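Local coordinates for GGDEF and EAL domain-containing protein (Vibrio cholerae O1 str. 2010EL-1786, PDB 6PWK) that probably acts as a c-di-GMP receptor in the circuit that controls large adhesins and biofilm formation, binding the dinucleotide through its EAL domain, at residues Pro351-Leu356 / Thr386-Arg391. Sequence-based numbering, arbitrary orientation.
Sequences PKYVKL and TTIASR. With C2E (9,9'-[(2R,3R,3aS,5S,7aR,9R,10R,10aS,12S,14aR)-3,5,10,12-tetrahydroxy-5,12-dioxidooctahydro-2H,7H-difuro[3,2-d:3',2'-j][1,3,7,9,2,8]tetraoxadiphosphacyclododecine-2,9-diyl]bis(2-amino-1,9-dihydro-6H-purin-6-one)), chain C.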
ATOM      1  N   PRO A 351      14.249  22.730  -2.702  1.00 76.24           N
ATOM      2  CA  PRO A 351      14.477  22.319  -4.092  1.00 72.30           C
ATOM      3  C   PRO A 351      15.376  23.307  -4.813  1.00 67.56           C
ATOM      4  O   PRO A 351      15.485  24.480  -4.448  1.00 67.91           O
ATOM      5  CB  PRO A 351      13.072  22.297  -4.694  1.00 74.21           C
ATOM      6  CG  PRO A 351      12.302  23.275  -3.879  1.00 77.21           C
ATOM      7  CD  PRO A 351      12.856  23.175  -2.483  1.00 78.54           C
ATOM      8  N   LYS A 352      16.036  22.807  -5.861  1.00 61.23           N
ATOM      9  CA  LYS A 352      16.892  23.671  -6.668  1.00 68.25           C
ATOM     10  C   LYS A 352      16.073  24.721  -7.407  1.00 71.47           C
ATOM     11  O   LYS A 352      16.518  25.863  -7.570  1.00 82.82           O
ATOM     12  CB  LYS A 352      17.706  22.834  -7.656  1.00 68.76           C
ATOM     13  CG  LYS A 352      18.708  23.635  -8.476  1.00 70.19           C
ATOM     14  CD  LYS A 352      19.508  22.733  -9.405  1.00 73.87           C
ATOM     15  CE  LYS A 352      20.668  23.482 -10.038  1.00 77.66           C
ATOM     16  NZ  LYS A 352      21.537  22.583 -10.846  1.00 77.09           N
ATOM     17  N   TYR A 353      14.875  24.355  -7.852  1.00 61.06           N
ATOM     18  CA  TYR A 353      14.006  25.280  -8.561  1.00 65.47           C
ATOM     19  C   TYR A 353      12.556  24.935  -8.259  1.00 62.76           C
ATOM     20  O   TYR A 353      12.246  23.883  -7.695  1.00 65.15           O
ATOM     21  CB  TYR A 353      14.259  25.246 -10.071  1.00 61.92           C
ATOM     22  CG  TYR A 353      13.937  23.919 -10.720  1.00 51.06           C
ATOM     23  CD1 TYR A 353      12.670  23.659 -11.226  1.00 57.58           C
ATOM     24  CD2 TYR A 353      14.903  22.927 -10.831  1.00 55.46           C
ATOM     25  CE1 TYR A 353      12.371  22.446 -11.820  1.00 61.35           C
ATOM     26  CE2 TYR A 353      14.614  21.712 -11.425  1.00 62.35           C
ATOM     27  CZ  TYR A 353      13.347  21.478 -11.918  1.00 63.27           C
ATOM     28  OH  TYR A 353      13.055  20.271 -12.511  1.00 71.13           O
ATOM     29  N   VAL A 354      11.666  25.841  -8.650  1.00 72.36           N
ATOM     30  CA  VAL A 354      10.228  25.608  -8.608  1.00 69.77           C
ATOM     31  C   VAL A 354       9.652  26.033  -9.951  1.00 61.06           C
ATOM     32  O   VAL A 354       9.823  27.184 -10.370  1.00 70.27           O
ATOM     33  CB  VAL A 354       9.544  26.357  -7.448  1.00 62.43           C
ATOM     34  CG1 VAL A 354       9.862  25.680  -6.125  1.00 54.14           C
ATOM     35  CG2 VAL A 354       9.979  27.816  -7.405  1.00 65.70           C
ATOM     36  N   LYS A 355       9.004  25.100 -10.641  1.00 62.14           N
ATOM     37  CA  LYS A 355       8.327  25.385 -11.898  1.00 58.30           C
ATOM     38  C   LYS A 355       6.854  25.627 -11.594  1.00 54.44           C
ATOM     39  O   LYS A 355       6.167  24.729 -11.097  1.00 56.03           O
ATOM     40  CB  LYS A 355       8.507  24.238 -12.891  1.00 53.40           C
ATOM     41  CG  LYS A 355       8.196  24.610 -14.332  1.00 57.50           C
ATOM     42  CD  LYS A 355       8.754  23.579 -15.303  1.00 52.84           C
ATOM     43  CE  LYS A 355      10.268  23.475 -15.186  1.00 53.35           C
ATOM     44  NZ  LYS A 355      10.846  22.544 -16.195  1.00 51.39           N
ATOM     45  N   LEU A 356       6.383  26.839 -11.876  1.00 60.27           N
ATOM     46  CA  LEU A 356       5.039  27.238 -11.482  1.00 58.13           C
ATOM     47  C   LEU A 356       3.984  26.346 -12.123  1.00 68.12           C
ATOM     48  O   LEU A 356       4.180  25.789 -13.207  1.00 71.24           O
ATOM     49  CB  LEU A 356       4.783  28.694 -11.869  1.00 64.04           C
ATOM     50  CG  LEU A 356       5.496  29.768 -11.049  1.00 70.59           C
ATOM     51  CD1 LEU A 356       5.329  31.130 -11.703  1.00 72.53           C
ATOM     52  CD2 LEU A 356       4.958  29.785  -9.630  1.00 69.57           C
ATOM     53  N   THR A 386      15.312  29.101  -7.545  1.00 83.02           N
ATOM     54  CA  THR A 386      14.954  29.635  -8.851  1.00 83.66           C
ATOM     55  C   THR A 386      13.489  29.343  -9.158  1.00 83.52           C
ATOM     56  O   THR A 386      13.022  28.214  -8.987  1.00 90.14           O
ATOM     57  CB  THR A 386      15.851  29.029  -9.929  1.00 80.11           C
ATOM     58  OG1 THR A 386      17.226  29.271  -9.605  1.00 83.77           O
ATOM     59  CG2 THR A 386      15.541  29.633 -11.286  1.00 74.56           C
ATOM     60  N   THR A 387      12.762  30.362  -9.606  1.00 75.81           N
ATOM     61  CA  THR A 387      11.377  30.202 -10.023  1.00 73.49           C
ATOM     62  C   THR A 387      11.300  30.142 -11.541  1.00 66.64           C
ATOM     63  O   THR A 387      11.973  30.906 -12.240  1.00 67.82           O
ATOM     64  CB  THR A 387      10.501  31.346  -9.510  1.00 78.78           C
ATOM     65  OG1 THR A 387      10.941  32.581 -10.086  1.00 91.29           O
ATOM     66  CG2 THR A 387      10.578  31.435  -7.996  1.00 76.70           C
ATOM     67  N   ILE A 388      10.475  29.230 -12.047  1.00 62.44           N
ATOM     68  CA  ILE A 388      10.321  29.010 -13.479  1.00 63.13           C
ATOM     69  C   ILE A 388       8.838  29.079 -13.814  1.00 64.90           C
ATOM     70  O   ILE A 388       8.039  28.310 -13.268  1.00 54.40           O
ATOM     71  CB  ILE A 388      10.910  27.661 -13.921  1.00 66.71           C
ATOM     72  CG1 ILE A 388      12.384  27.558 -13.518  1.00 62.40           C
ATOM     73  CG2 ILE A 388      10.733  27.466 -15.421  1.00 52.34           C
ATOM     74  CD1 ILE A 388      13.036  26.246 -13.900  1.00 64.02           C
ATOM     75  N   ALA A 389       8.471  29.999 -14.703  1.00 61.99           N
ATOM     76  CA  ALA A 389       7.115  30.036 -15.228  1.00 55.56           C
ATOM     77  C   ALA A 389       6.944  28.956 -16.288  1.00 57.04           C
ATOM     78  O   ALA A 389       7.871  28.639 -17.036  1.00 58.37           O
ATOM     79  CB  ALA A 389       6.796  31.409 -15.817  1.00 59.10           C
ATOM     80  N   SER A 390       5.741  28.391 -16.349  1.00 58.32           N
ATOM     81  CA  SER A 390       5.493  27.183 -17.122  1.00 59.03           C
ATOM     82  C   SER A 390       4.417  27.419 -18.171  1.00 57.30           C
ATOM     83  O   SER A 390       3.400  28.068 -17.901  1.00 56.39           O
ATOM     84  CB  SER A 390       5.077  26.025 -16.202  1.00 55.88           C
ATOM     85  OG  SER A 390       4.805  24.847 -16.941  1.00 62.51           O
ATOM     86  N   ARG A 391       4.657  26.879 -19.369  1.00 61.01           N
ATOM     87  CA  ARG A 391       3.674  26.847 -20.454  1.00 65.58           C
ATOM     88  C   ARG A 391       3.228  28.255 -20.855  1.00 69.23           C
ATOM     89  O   ARG A 391       2.039  28.539 -21.010  1.00 74.35           O
ATOM     90  CB  ARG A 391       2.484  25.959 -20.078  1.00 67.08           C
ATOM     91  CG  ARG A 391       2.729  24.492 -20.416  1.00 72.63           C
ATOM     92  CD  ARG A 391       2.281  23.508 -19.345  1.00 63.91           C
ATOM     93  NE  ARG A 391       0.911  23.045 -19.546  1.00 57.74           N
ATOM     94  CZ  ARG A 391       0.470  21.845 -19.183  1.00 57.18           C
ATOM     95  NH1 ARG A 391       1.294  20.979 -18.607  1.00 52.04           N
ATOM     96  NH2 ARG A 391      -0.791  21.504 -19.404  1.00 70.26           N
TER
HETATM   97  P1  C2E C 701       4.360  18.837 -17.812  1.00 81.95           P
HETATM   98  O2P C2E C 701       5.429  18.701 -16.763  1.00 58.71           O
HETATM   99  O1P C2E C 701       3.549  20.030 -17.388  1.00 47.07           O
HETATM  100  O5' C2E C 701       4.985  19.256 -19.267  1.00 75.93           O
HETATM  101  C5' C2E C 701       4.461  20.372 -19.907  1.00 56.10           C
HETATM  102  C4' C2E C 701       3.403  19.849 -20.918  1.00 61.16           C
HETATM  103  O4' C2E C 701       2.787  20.843 -21.486  1.00 62.54           O
HETATM  104  C3' C2E C 701       4.078  19.119 -22.094  1.00 57.48           C
HETATM  105  O3' C2E C 701       3.109  18.443 -22.736  1.00 55.52           O
HETATM  106  C2' C2E C 701       4.491  20.313 -22.968  1.00 54.65           C
HETATM  107  O2' C2E C 701       4.788  19.854 -24.354  1.00 46.82           O
HETATM  108  C1' C2E C 701       3.358  20.956 -22.990  1.00 59.59           C
HETATM  109  N9  C2E C 701       3.308  22.366 -23.281  1.00 66.00           N
HETATM  110  C8  C2E C 701       4.621  22.668 -23.127  1.00 64.72           C
HETATM  111  N7  C2E C 701       4.745  23.999 -23.362  1.00 60.04           N
HETATM  112  C5  C2E C 701       3.545  24.498 -23.640  1.00 61.91           C
HETATM  113  C6  C2E C 701       3.020  25.904 -23.981  1.00 68.29           C
HETATM  114  O6  C2E C 701       3.742  26.840 -24.051  1.00 76.06           O
HETATM  115  N1  C2E C 701       1.624  26.099 -24.228  1.00 64.73           N
HETATM  116  C2  C2E C 701       0.688  25.007 -24.161  1.00 68.89           C
HETATM  117  N2  C2E C 701      -0.745  25.149 -24.402  1.00 69.33           N
HETATM  118  N3  C2E C 701       1.217  23.694 -23.833  1.00 70.28           N
HETATM  119  C4  C2E C 701       2.664  23.478 -23.578  1.00 64.85           C
HETATM  120  P11 C2E C 701       3.490  16.846 -22.976  1.00 64.06           P
HETATM  121  O21 C2E C 701       4.616  16.522 -23.922  1.00 63.23           O
HETATM  122  O11 C2E C 701       2.265  16.210 -23.582  1.00 49.51           O
HETATM  123  O5A C2E C 701       3.655  16.312 -21.422  1.00 66.63           O
HETATM  124  C5A C2E C 701       2.423  16.192 -20.765  1.00 54.78           C
HETATM  125  C4A C2E C 701       2.623  15.609 -19.425  1.00 57.33           C
HETATM  126  O4A C2E C 701       3.005  14.366 -19.542  1.00 61.56           O
HETATM  127  C3A C2E C 701       3.846  16.426 -18.603  1.00 65.50           C
HETATM  128  O3A C2E C 701       3.272  17.588 -17.840  1.00 73.53           O
HETATM  129  C2A C2E C 701       4.330  15.609 -17.830  1.00 59.71           C
HETATM  130  O2A C2E C 701       3.594  15.635 -16.516  1.00 56.78           O
HETATM  131  C1A C2E C 701       4.148  14.173 -18.571  1.00 54.76           C
HETATM  132  N91 C2E C 701       5.254  13.831 -19.189  1.00 48.05           N
HETATM  133  C81 C2E C 701       5.726  14.225 -20.382  1.00 47.10           C
HETATM  134  N71 C2E C 701       6.897  13.582 -20.556  1.00 39.76           N
HETATM  135  C51 C2E C 701       7.124  12.818 -19.491  1.00 43.49           C
HETATM  136  C61 C2E C 701       8.269  11.879 -19.130  1.00 45.00           C
HETATM  137  O61 C2E C 701       9.160  11.757 -19.893  1.00 38.48           O
HETATM  138  N11 C2E C 701       8.268  11.160 -17.893  1.00 53.92           N
HETATM  139  C21 C2E C 701       7.177  11.317 -16.973  1.00 45.00           C
HETATM  140  N21 C2E C 701       7.179  10.583 -15.716  1.00 58.25           N
HETATM  141  N31 C2E C 701       6.084  12.223 -17.329  1.00 52.53           N
HETATM  142  C41 C2E C 701       6.093  12.969 -18.623  1.00 44.20           C
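Ile388 lies between Tyr353 and Lys355 on the face of a parallel strand pair that looks into the EAL barrel. Its CG1 stands beside the backbone N (chi1 -56°), and CD1 comes obliquely to the phenol ring, 3.7 Å from Tyr353 CD1. Its other branch, CG2, meets the aliphatic part of Lys355, 4.0 Å from CE, where the lysine chain bends at chi3 (-61°). On the reverse face, toward helix 367-382, the methyls Val354 CG2 and Thr387 CG2 touch at 3.7 Å. The backbones are joined by Val354 N to Thr386 O (2.8 Å), Ile388 N to Val354 O (2.7 Å) and Leu356 N to Ile388 O (2.6 Å), the edge-to-edge pairing of a beta-alpha-beta unit whose crossover is that helix. Beyond the strand, Arg391 lays its CG against the guanine, 3.3 Å from C2E C4; its guanidinium has O4' over one face and phosphate oxygen O1P at its edge, NH1 to O1P measuring 2.7 Å in a weak, bent bond. Lys355 NZ forms salt bridges with Glu304 and Glu218, two magnesium ligands, and Tyr353 OH also bonds to Glu304. Apolar contacts thus flank the stems of Tyr353 and Lys355 while their polar ends reach the metal site, consistent with the pair helping to position its glutamates, and the loop after strand 386-389 carries Arg391 to c-di-GMP.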